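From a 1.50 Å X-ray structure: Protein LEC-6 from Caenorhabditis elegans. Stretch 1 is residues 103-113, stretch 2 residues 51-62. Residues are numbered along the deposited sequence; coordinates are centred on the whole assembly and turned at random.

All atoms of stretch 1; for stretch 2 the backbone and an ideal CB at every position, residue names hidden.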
ATOM      1  N   PRO A 103      -7.455 -16.939  22.679  1.00 14.02           N
ATOM      2  CA  PRO A 103      -8.019 -17.821  21.670  1.00 14.06           C
ATOM      3  C   PRO A 103      -6.929 -18.559  20.899  1.00 15.29           C
ATOM      4  O   PRO A 103      -7.248 -19.379  19.997  1.00 19.39           O
ATOM      5  CB  PRO A 103      -8.716 -16.836  20.739  1.00 16.15           C
ATOM      6  CG  PRO A 103      -7.845 -15.593  20.774  1.00 14.90           C
ATOM      7  CD  PRO A 103      -7.352 -15.526  22.229  1.00 13.38           C
ATOM      8  N   PHE A 104      -5.653 -18.292  21.211  1.00 14.28           N
ATOM      9  CA  PHE A 104      -4.577 -18.870  20.401  1.00 13.54           C
ATOM     10  C   PHE A 104      -3.878 -20.016  21.087  1.00 13.56           C
ATOM     11  O   PHE A 104      -3.814 -20.053  22.313  1.00 17.73           O
ATOM     12  CB  PHE A 104      -3.511 -17.816  20.090  1.00 14.84           C
ATOM     13  CG  PHE A 104      -4.067 -16.538  19.554  1.00 12.07           C
ATOM     14  CD1 PHE A 104      -4.533 -16.471  18.212  1.00 12.72           C
ATOM     15  CD2 PHE A 104      -4.091 -15.377  20.333  1.00 11.24           C
ATOM     16  CE1 PHE A 104      -5.014 -15.259  17.689  1.00 12.97           C
ATOM     17  CE2 PHE A 104      -4.585 -14.174  19.811  1.00 12.03           C
ATOM     18  CZ  PHE A 104      -5.056 -14.112  18.488  1.00 11.77           C
ATOM     19  N   GLN A 105      -3.313 -20.897  20.283  1.00 14.61           N
ATOM     20  CA  GLN A 105      -2.373 -21.911  20.773  1.00 16.09           C
ATOM     21  C   GLN A 105      -1.084 -21.679  20.018  1.00 17.47           C
ATOM     22  O   GLN A 105      -1.110 -21.349  18.797  1.00 15.69           O
ATOM     23  CB  GLN A 105      -2.900 -23.304  20.446  1.00 20.16           C
ATOM     24  CG  GLN A 105      -4.159 -23.580  21.261  1.00 24.47           C
ATOM     25  CD  GLN A 105      -4.777 -24.921  20.933  1.00 27.37           C
ATOM     26  OE1 GLN A 105      -5.630 -25.006  20.060  1.00 35.84           O
ATOM     27  NE2 GLN A 105      -4.338 -25.975  21.617  1.00 37.51           N
ATOM     28  N   GLN A 106       0.049 -21.866  20.711  1.00 18.92           N
ATOM     29  CA  GLN A 106       1.340 -21.775  20.025  1.00 18.57           C
ATOM     30  C   GLN A 106       1.427 -22.840  18.941  1.00 17.52           C
ATOM     31  O   GLN A 106       0.885 -23.962  19.096  1.00 18.78           O
ATOM     32  CB  GLN A 106       2.535 -21.766  21.026  1.00 22.45           C
ATOM     33  CG  GLN A 106       2.622 -20.390  21.773  1.00 21.39           C
ATOM     34  CD  GLN A 106       3.329 -20.472  23.102  1.00 24.70           C
ATOM     35  OE1 GLN A 106       2.983 -21.308  23.933  1.00 26.77           O
ATOM     36  NE2 GLN A 106       4.312 -19.604  23.319  1.00 26.54           N
ATOM     37  N   ASN A 107       2.079 -22.469  17.831  1.00 16.89           N
ATOM     38  CA  ASN A 107       2.367 -23.409  16.734  1.00 17.89           C
ATOM     39  C   ASN A 107       1.086 -23.838  15.949  1.00 17.44           C
ATOM     40  O   ASN A 107       1.105 -24.855  15.277  1.00 20.48           O
ATOM     41  CB  ASN A 107       3.235 -24.590  17.239  1.00 20.79           C
ATOM     42  CG  ASN A 107       4.535 -24.085  17.911  1.00 21.69           C
ATOM     43  OD1 ASN A 107       5.310 -23.402  17.248  1.00 31.28           O
ATOM     44  ND2 ASN A 107       4.734 -24.352  19.231  1.00 26.74           N
ATOM     45  N   LYS A 108       0.010 -23.065  16.071  1.00 15.75           N
ATOM     46  CA  LYS A 108      -1.171 -23.193  15.158  1.00 14.95           C
ATOM     47  C   LYS A 108      -1.329 -21.904  14.351  1.00 12.61           C
ATOM     48  O   LYS A 108      -0.800 -20.888  14.724  1.00 12.23           O
ATOM     49  CB  LYS A 108      -2.474 -23.552  15.943  1.00 15.89           C
ATOM     50  CG  LYS A 108      -2.466 -24.858  16.755  1.00 20.19           C
ATOM     51  CD  LYS A 108      -2.192 -26.014  15.835  1.00 28.19           C
ATOM     52  CE  LYS A 108      -2.503 -27.381  16.453  1.00 36.52           C
ATOM     53  NZ  LYS A 108      -2.237 -28.496  15.468  1.00 43.55           N
ATOM     54  N   ILE A 109      -2.001 -21.973  13.196  1.00 12.04           N
ATOM     55  CA  ILE A 109      -2.144 -20.841  12.312  1.00 10.88           C
ATOM     56  C   ILE A 109      -3.489 -20.166  12.566  1.00 10.36           C
ATOM     57  O   ILE A 109      -4.515 -20.852  12.698  1.00 11.92           O
ATOM     58  CB  ILE A 109      -2.072 -21.266  10.821  1.00 11.27           C
ATOM     59  CG1 ILE A 109      -0.788 -22.040  10.547  1.00 12.65           C
ATOM     60  CG2 ILE A 109      -2.157 -20.023   9.924  1.00 12.00           C
ATOM     61  CD1 ILE A 109      -0.768 -22.845   9.269  1.00 13.90           C
ATOM     62  N   TYR A 110      -3.489 -18.827  12.604  1.00  9.18           N
ATOM     63  CA  TYR A 110      -4.740 -18.073  12.825  1.00 10.25           C
ATOM     64  C   TYR A 110      -4.828 -16.929  11.850  1.00 10.37           C
ATOM     65  O   TYR A 110      -3.825 -16.246  11.546  1.00 10.37           O
ATOM     66  CB  TYR A 110      -4.753 -17.450  14.263  1.00 10.11           C
ATOM     67  CG  TYR A 110      -4.746 -18.554  15.291  1.00 10.10           C
ATOM     68  CD1 TYR A 110      -5.921 -19.115  15.717  1.00 11.00           C
ATOM     69  CD2 TYR A 110      -3.535 -19.069  15.810  1.00 11.02           C
ATOM     70  CE1 TYR A 110      -5.947 -20.175  16.593  1.00 13.20           C
ATOM     71  CE2 TYR A 110      -3.541 -20.116  16.694  1.00 12.27           C
ATOM     72  CZ  TYR A 110      -4.751 -20.698  17.075  1.00 12.28           C
ATOM     73  OH  TYR A 110      -4.766 -21.748  17.955  1.00 15.89           O
ATOM     74  N   THR A 111      -6.053 -16.651  11.422  1.00  9.89           N
ATOM     75  CA  THR A 111      -6.367 -15.446  10.726  1.00  9.02           C
ATOM     76  C   THR A 111      -6.991 -14.478  11.718  1.00  9.32           C
ATOM     77  O   THR A 111      -8.048 -14.750  12.296  1.00 11.26           O
ATOM     78  CB  THR A 111      -7.292 -15.717   9.543  1.00  9.63           C
ATOM     79  OG1 THR A 111      -6.612 -16.503   8.559  1.00 10.62           O
ATOM     80  CG2 THR A 111      -7.757 -14.367   8.897  1.00 11.07           C
ATOM     81  N   LEU A 112      -6.292 -13.382  11.950  1.00  8.97           N
ATOM     82  CA  LEU A 112      -6.714 -12.367  12.986  1.00  7.99           C
ATOM     83  C   LEU A 112      -7.033 -11.091  12.285  1.00  8.58           C
ATOM     84  O   LEU A 112      -6.229 -10.577  11.492  1.00 10.39           O
ATOM     85  CB  LEU A 112      -5.549 -12.162  13.979  1.00  9.29           C
ATOM     86  CG  LEU A 112      -5.701 -11.022  15.000  1.00  8.61           C
ATOM     87  CD1 LEU A 112      -6.850 -11.399  15.924  1.00 11.11           C
ATOM     88  CD2 LEU A 112      -4.363 -10.842  15.801  1.00  9.97           C
ATOM     89  N   GLU A 113      -8.251 -10.621  12.501  1.00  8.76           N
ATOM     90  CA  GLU A 113      -8.668  -9.378  11.813  1.00  9.88           C
ATOM     91  C   GLU A 113      -9.127  -8.346  12.809  1.00 10.40           C
ATOM     92  O   GLU A 113      -9.797  -8.668  13.784  1.00 11.69           O
ATOM     93  CB  GLU A 113      -9.787  -9.689  10.835  1.00 12.53           C
ATOM     94  CG  GLU A 113      -9.364 -10.698   9.812  1.00 15.45           C
ATOM     95  CD  GLU A 113     -10.548 -11.095   8.963  1.00 16.90           C
ATOM     96  OE1 GLU A 113     -10.849 -10.354   7.956  1.00 21.15           O
ATOM     97  OE2 GLU A 113     -11.246 -12.118   9.327  1.00 21.18           O
ATOM     98  N   UNK A  51      -2.293 -13.155   8.922  1.00  9.70           N
ATOM     99  CA  UNK A  51      -2.279 -14.633   9.113  1.00  8.67           C
ATOM    100  C   UNK A  51      -1.013 -14.842   9.920  1.00  9.84           C
ATOM    101  O   UNK A  51       0.079 -14.398   9.487  1.00 10.15           O
ATOM    102  CB  UNK A  51      -2.283 -15.428   7.806  1.00  8.67           C
ATOM    103  N   UNK A  52      -1.176 -15.447  11.078  1.00  9.58           N
ATOM    104  CA  UNK A  52      -0.105 -15.490  12.094  1.00 11.00           C
ATOM    105  C   UNK A  52       0.084 -16.875  12.661  1.00 10.73           C
ATOM    106  O   UNK A  52      -0.818 -17.703  12.659  1.00 10.79           O
ATOM    107  CB  UNK A  52      -0.407 -14.515  13.234  1.00 11.00           C
ATOM    108  N   UNK A  53       1.303 -17.143  13.120  1.00 10.84           N
ATOM    109  CA  UNK A  53       1.624 -18.391  13.816  1.00 12.17           C
ATOM    110  C   UNK A  53       2.339 -17.992  15.122  1.00 12.73           C
ATOM    111  O   UNK A  53       3.488 -17.566  15.070  1.00 13.66           O
ATOM    112  CB  UNK A  53       2.488 -19.314  12.954  1.00 12.17           C
ATOM    113  N   UNK A  54       1.666 -18.090  16.285  1.00 13.32           N
ATOM    114  CA  UNK A  54       2.352 -17.776  17.528  1.00 13.26           C
ATOM    115  C   UNK A  54       3.470 -18.797  17.697  1.00 14.25           C
ATOM    116  O   UNK A  54       3.290 -19.976  17.342  1.00 16.64           O
ATOM    117  CB  UNK A  54       1.394 -17.788  18.721  1.00 13.26           C
ATOM    118  N   UNK A  55       4.625 -18.369  18.221  1.00 15.34           N
ATOM    119  CA  UNK A  55       5.798 -19.278  18.351  1.00 16.19           C
ATOM    120  C   UNK A  55       6.136 -19.454  19.830  1.00 17.20           C
ATOM    121  O   UNK A  55       5.578 -18.758  20.689  1.00 17.46           O
ATOM    122  CB  UNK A  55       7.010 -18.733  17.593  1.00 16.19           C
ATOM    123  N   UNK A  56       7.017 -20.412  20.120  1.00 19.42           N
ATOM    124  CA  UNK A  56       7.514 -20.628  21.471  1.00 22.18           C
ATOM    125  C   UNK A  56       8.737 -19.749  21.766  1.00 23.83           C
ATOM    126  O   UNK A  56       9.384 -19.922  22.787  1.00 33.06           O
ATOM    127  CB  UNK A  56       7.864 -22.104  21.670  1.00 22.18           C
ATOM    128  N   UNK A  57       9.091 -18.823  20.886  1.00 25.99           N
ATOM    129  CA  UNK A  57      10.276 -17.953  21.112  1.00 28.91           C
ATOM    130  C   UNK A  57      10.082 -16.911  22.247  1.00 26.43           C
ATOM    131  O   UNK A  57      11.045 -16.425  22.848  1.00 31.02           O
ATOM    132  CB  UNK A  57      10.614 -17.216  19.815  1.00 28.91           C
ATOM    133  N   UNK A  58       8.841 -16.541  22.487  1.00 23.33           N
ATOM    134  CA  UNK A  58       8.492 -15.700  23.618  1.00 22.07           C
ATOM    135  C   UNK A  58       7.112 -16.135  24.094  1.00 19.87           C
ATOM    136  O   UNK A  58       6.306 -16.666  23.305  1.00 21.41           O
ATOM    137  CB  UNK A  58       8.519 -14.216  23.249  1.00 22.07           C
ATOM    138  N   UNK A  59       6.822 -15.859  25.367  1.00 18.86           N
ATOM    139  CA  UNK A  59       5.530 -16.229  25.922  1.00 18.01           C
ATOM    140  C   UNK A  59       4.398 -15.242  25.584  1.00 16.78           C
ATOM    141  O   UNK A  59       3.238 -15.492  25.973  1.00 16.85           O
ATOM    142  CB  UNK A  59       5.657 -16.355  27.441  1.00 18.01           C
ATOM    143  N   UNK A  60       4.743 -14.132  24.922  1.00 14.86           N
ATOM    144  CA  UNK A  60       3.741 -13.143  24.489  1.00 13.55           C
ATOM    145  C   UNK A  60       4.000 -12.649  23.106  1.00 12.58           C
ATOM    146  O   UNK A  60       5.112 -12.662  22.673  1.00 14.07           O
ATOM    147  CB  UNK A  60       3.703 -11.951  25.448  1.00 13.55           C
ATOM    148  N   UNK A  61       2.955 -12.076  22.484  1.00 10.98           N
ATOM    149  CA  UNK A  61       3.172 -11.280  21.300  1.00 10.64           C
ATOM    150  C   UNK A  61       2.124 -10.195  21.335  1.00  9.86           C
ATOM    151  O   UNK A  61       1.078 -10.301  22.018  1.00  9.86           O
ATOM    152  CB  UNK A  61       3.099 -12.112  20.018  1.00 10.64           C
ATOM    153  N   UNK A  62       2.369  -9.136  20.589  1.00  9.75           N
ATOM    154  CA  UNK A  62       1.322  -8.092  20.529  1.00  9.56           C
ATOM    155  C   UNK A  62       1.259  -7.438  19.182  1.00 10.26           C
ATOM    156  O   UNK A  62       2.219  -7.480  18.402  1.00  9.92           O
ATOM    157  CB  UNK A  62       1.561  -7.021  21.596  1.00  9.56           C
TER

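Position 51 lies on an extended strand whose CB, on the same face of the sheet as Thr111, is 4.5 Å from Thr111 OG1 and 5.1 Å from Ile109 CG2. Such a mixed methyl and hydroxyl surface would suit valine, isoleucine or threonine. The residue is Val51; its CG1 meets Ile109 CG2 at 3.7 Å and its CG2 meets Thr111 OG1 at 3.7 Å.

At position 52 the backbone pairs with Tyr110 in antiparallel register: the nitrogen of 52 donates to Tyr110 O (2.8 Å), and Tyr110 N donates to the oxygen of 52 (2.9 Å). The CB shares a face with Tyr110, and Leu112 offers methyl groups nearby, so a medium or large apolar side chain is expected. Leu52 fills the place, bringing CD1 to 3.7 Å from Leu112 CD2.

The CB of 53 points sideways, 4.1 Å from Lys108 O and 4.9 Å from Ile109 CG1; a flexible aliphatic chain could fold back over the turn, though a polar one would also be tolerated. Leu53 does fold back, with CD1 3.4 Å from Lys108 O and 4.3 Å from Ile109 CG1.

Position 54 points toward stretch 1, and its oxygen accepts from Asn107 N (2.8 Å). Its nitrogen finds no acceptor within hydrogen-bonding reach in stretch 1, and phi of -64° permits proline, although a small aliphatic residue would also fit. Pro54 places CG 4.1 Å from Phe104 CB, while its CD lies at the edge of the Tyr110 ring, 3.9 Å from CD2, and packs 3.2 Å from Lys108 O, a carbonyl left without a polar partner.

Position 55 directs its CB away, leaving the choice wide, but its oxygen accepts from Gln106 NE2 (3.0 Å). Thr55 uses OG1 to receive the amide of 57, N to OG1 3.2 Å.

At 56 the CB is 4.6 Å from both Asn107 ND2 and Gln106 NE2, two donors that invite a short acceptor such as serine, aspartate or asparagine. Ser56 OG accepts from Asn107 ND2 at 3.0 Å, and water 1 joins Ser56 N (2.9 Å) to Asn107 OD1 (2.6 Å).

Positions 57 to 60 are little constrained by stretch 1: Ala57, Asp58, whose OD2 receives the amide of 60 (N to OD2 3.0 Å), Ser59 and Arg60.

The CB of 61 points toward stretch 1 across a gap that a large apolar side chain could span to the Phe104 ring. Phe61 does so, its CZ lying over one face of that ring, 4.0 Å from Phe104 CE2. Position 62 is out of reach and unconstrained; it is His62.

Stretch 2 (51-62) VLLPTSADSRFH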
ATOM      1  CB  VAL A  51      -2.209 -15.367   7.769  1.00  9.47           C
ATOM      2  CG1 VAL A  51      -2.027 -16.894   8.022  1.00 10.36           C
ATOM      3  CG2 VAL A  51      -3.521 -15.115   7.002  1.00 11.60           C
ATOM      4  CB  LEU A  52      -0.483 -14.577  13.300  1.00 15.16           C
ATOM      5  CG  LEU A  52      -0.920 -13.168  13.185  1.00 15.20           C
ATOM      6  CD1 LEU A  52      -1.416 -12.663  14.512  1.00 13.76           C
ATOM      7  CD2 LEU A  52       0.336 -12.397  12.705  1.00 18.23           C
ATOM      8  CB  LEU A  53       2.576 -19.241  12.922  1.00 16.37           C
ATOM      9  CG  LEU A  53       3.230 -20.484  13.519  1.00 19.27           C
ATOM     10  CD1 LEU A  53       2.269 -21.622  13.550  1.00 20.68           C
ATOM     11  CD2 LEU A  53       4.403 -20.970  12.636  1.00 25.00           C
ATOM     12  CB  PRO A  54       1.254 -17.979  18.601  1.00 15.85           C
ATOM     13  CG  PRO A  54      -0.042 -17.857  17.858  1.00 17.46           C
ATOM     14  CD  PRO A  54       0.265 -18.525  16.537  1.00 16.25           C
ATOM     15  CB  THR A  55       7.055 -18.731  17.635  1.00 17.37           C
ATOM     16  OG1 THR A  55       7.502 -17.568  18.351  1.00 20.06           O
ATOM     17  CG2 THR A  55       6.780 -18.416  16.145  1.00 18.63           C
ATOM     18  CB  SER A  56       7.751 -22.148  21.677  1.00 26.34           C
ATOM     19  OG  SER A  56       6.595 -22.887  21.139  1.00 30.47           O
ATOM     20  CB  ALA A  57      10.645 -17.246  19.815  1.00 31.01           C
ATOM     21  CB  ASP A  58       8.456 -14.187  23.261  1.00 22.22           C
ATOM     22  CG  ASP A  58       8.416 -13.298  24.526  1.00 25.91           C
ATOM     23  OD1 ASP A  58       9.406 -13.233  25.221  1.00 35.70           O
ATOM     24  OD2 ASP A  58       7.386 -12.775  24.951  1.00 31.71           O
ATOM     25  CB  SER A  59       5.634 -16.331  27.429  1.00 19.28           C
ATOM     26  OG  SER A  59       6.098 -15.123  28.012  1.00 24.64           O
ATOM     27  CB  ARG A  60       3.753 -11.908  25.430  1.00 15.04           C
ATOM     28  CG  ARG A  60       3.516 -12.304  26.890  1.00 14.68           C
ATOM     29  CD  ARG A  60       3.430 -11.056  27.775  1.00 15.30           C
ATOM     30  NE  ARG A  60       3.164 -11.484  29.150  1.00 16.00           N
ATOM     31  CZ  ARG A  60       3.104 -10.643  30.193  1.00 18.39           C
ATOM     32  NH1 ARG A  60       3.270  -9.314  30.012  1.00 17.83           N
ATOM     33  NH2 ARG A  60       2.914 -11.118  31.416  1.00 21.34           N
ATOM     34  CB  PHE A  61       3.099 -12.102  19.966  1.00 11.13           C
ATOM     35  CG  PHE A  61       1.710 -12.603  19.585  1.00 10.20           C
ATOM     36  CD1 PHE A  61       0.836 -11.816  18.852  1.00 10.65           C
ATOM     37  CD2 PHE A  61       1.335 -13.920  19.909  1.00 11.79           C
ATOM     38  CE1 PHE A  61      -0.407 -12.320  18.450  1.00 11.43           C
ATOM     39  CE2 PHE A  61       0.063 -14.423  19.546  1.00 12.60           C
ATOM     40  CZ  PHE A  61      -0.798 -13.612  18.801  1.00 10.86           C
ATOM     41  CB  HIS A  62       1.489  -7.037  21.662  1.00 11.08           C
ATOM     42  CG  HIS A  62       2.754  -6.277  21.588  1.00 11.68           C
ATOM     43  ND1 HIS A  62       3.880  -6.645  22.265  1.00 14.68           N
ATOM     44  CD2 HIS A  62       3.094  -5.148  20.856  1.00 13.03           C
ATOM     45  CE1 HIS A  62       4.843  -5.755  22.026  1.00 16.08           C
ATOM     46  NE2 HIS A  62       4.378  -4.851  21.154  1.00 14.74           N
TER
HETATM   47  O   HOH W   1       7.578 -22.254  17.965  1.00 24.20           O
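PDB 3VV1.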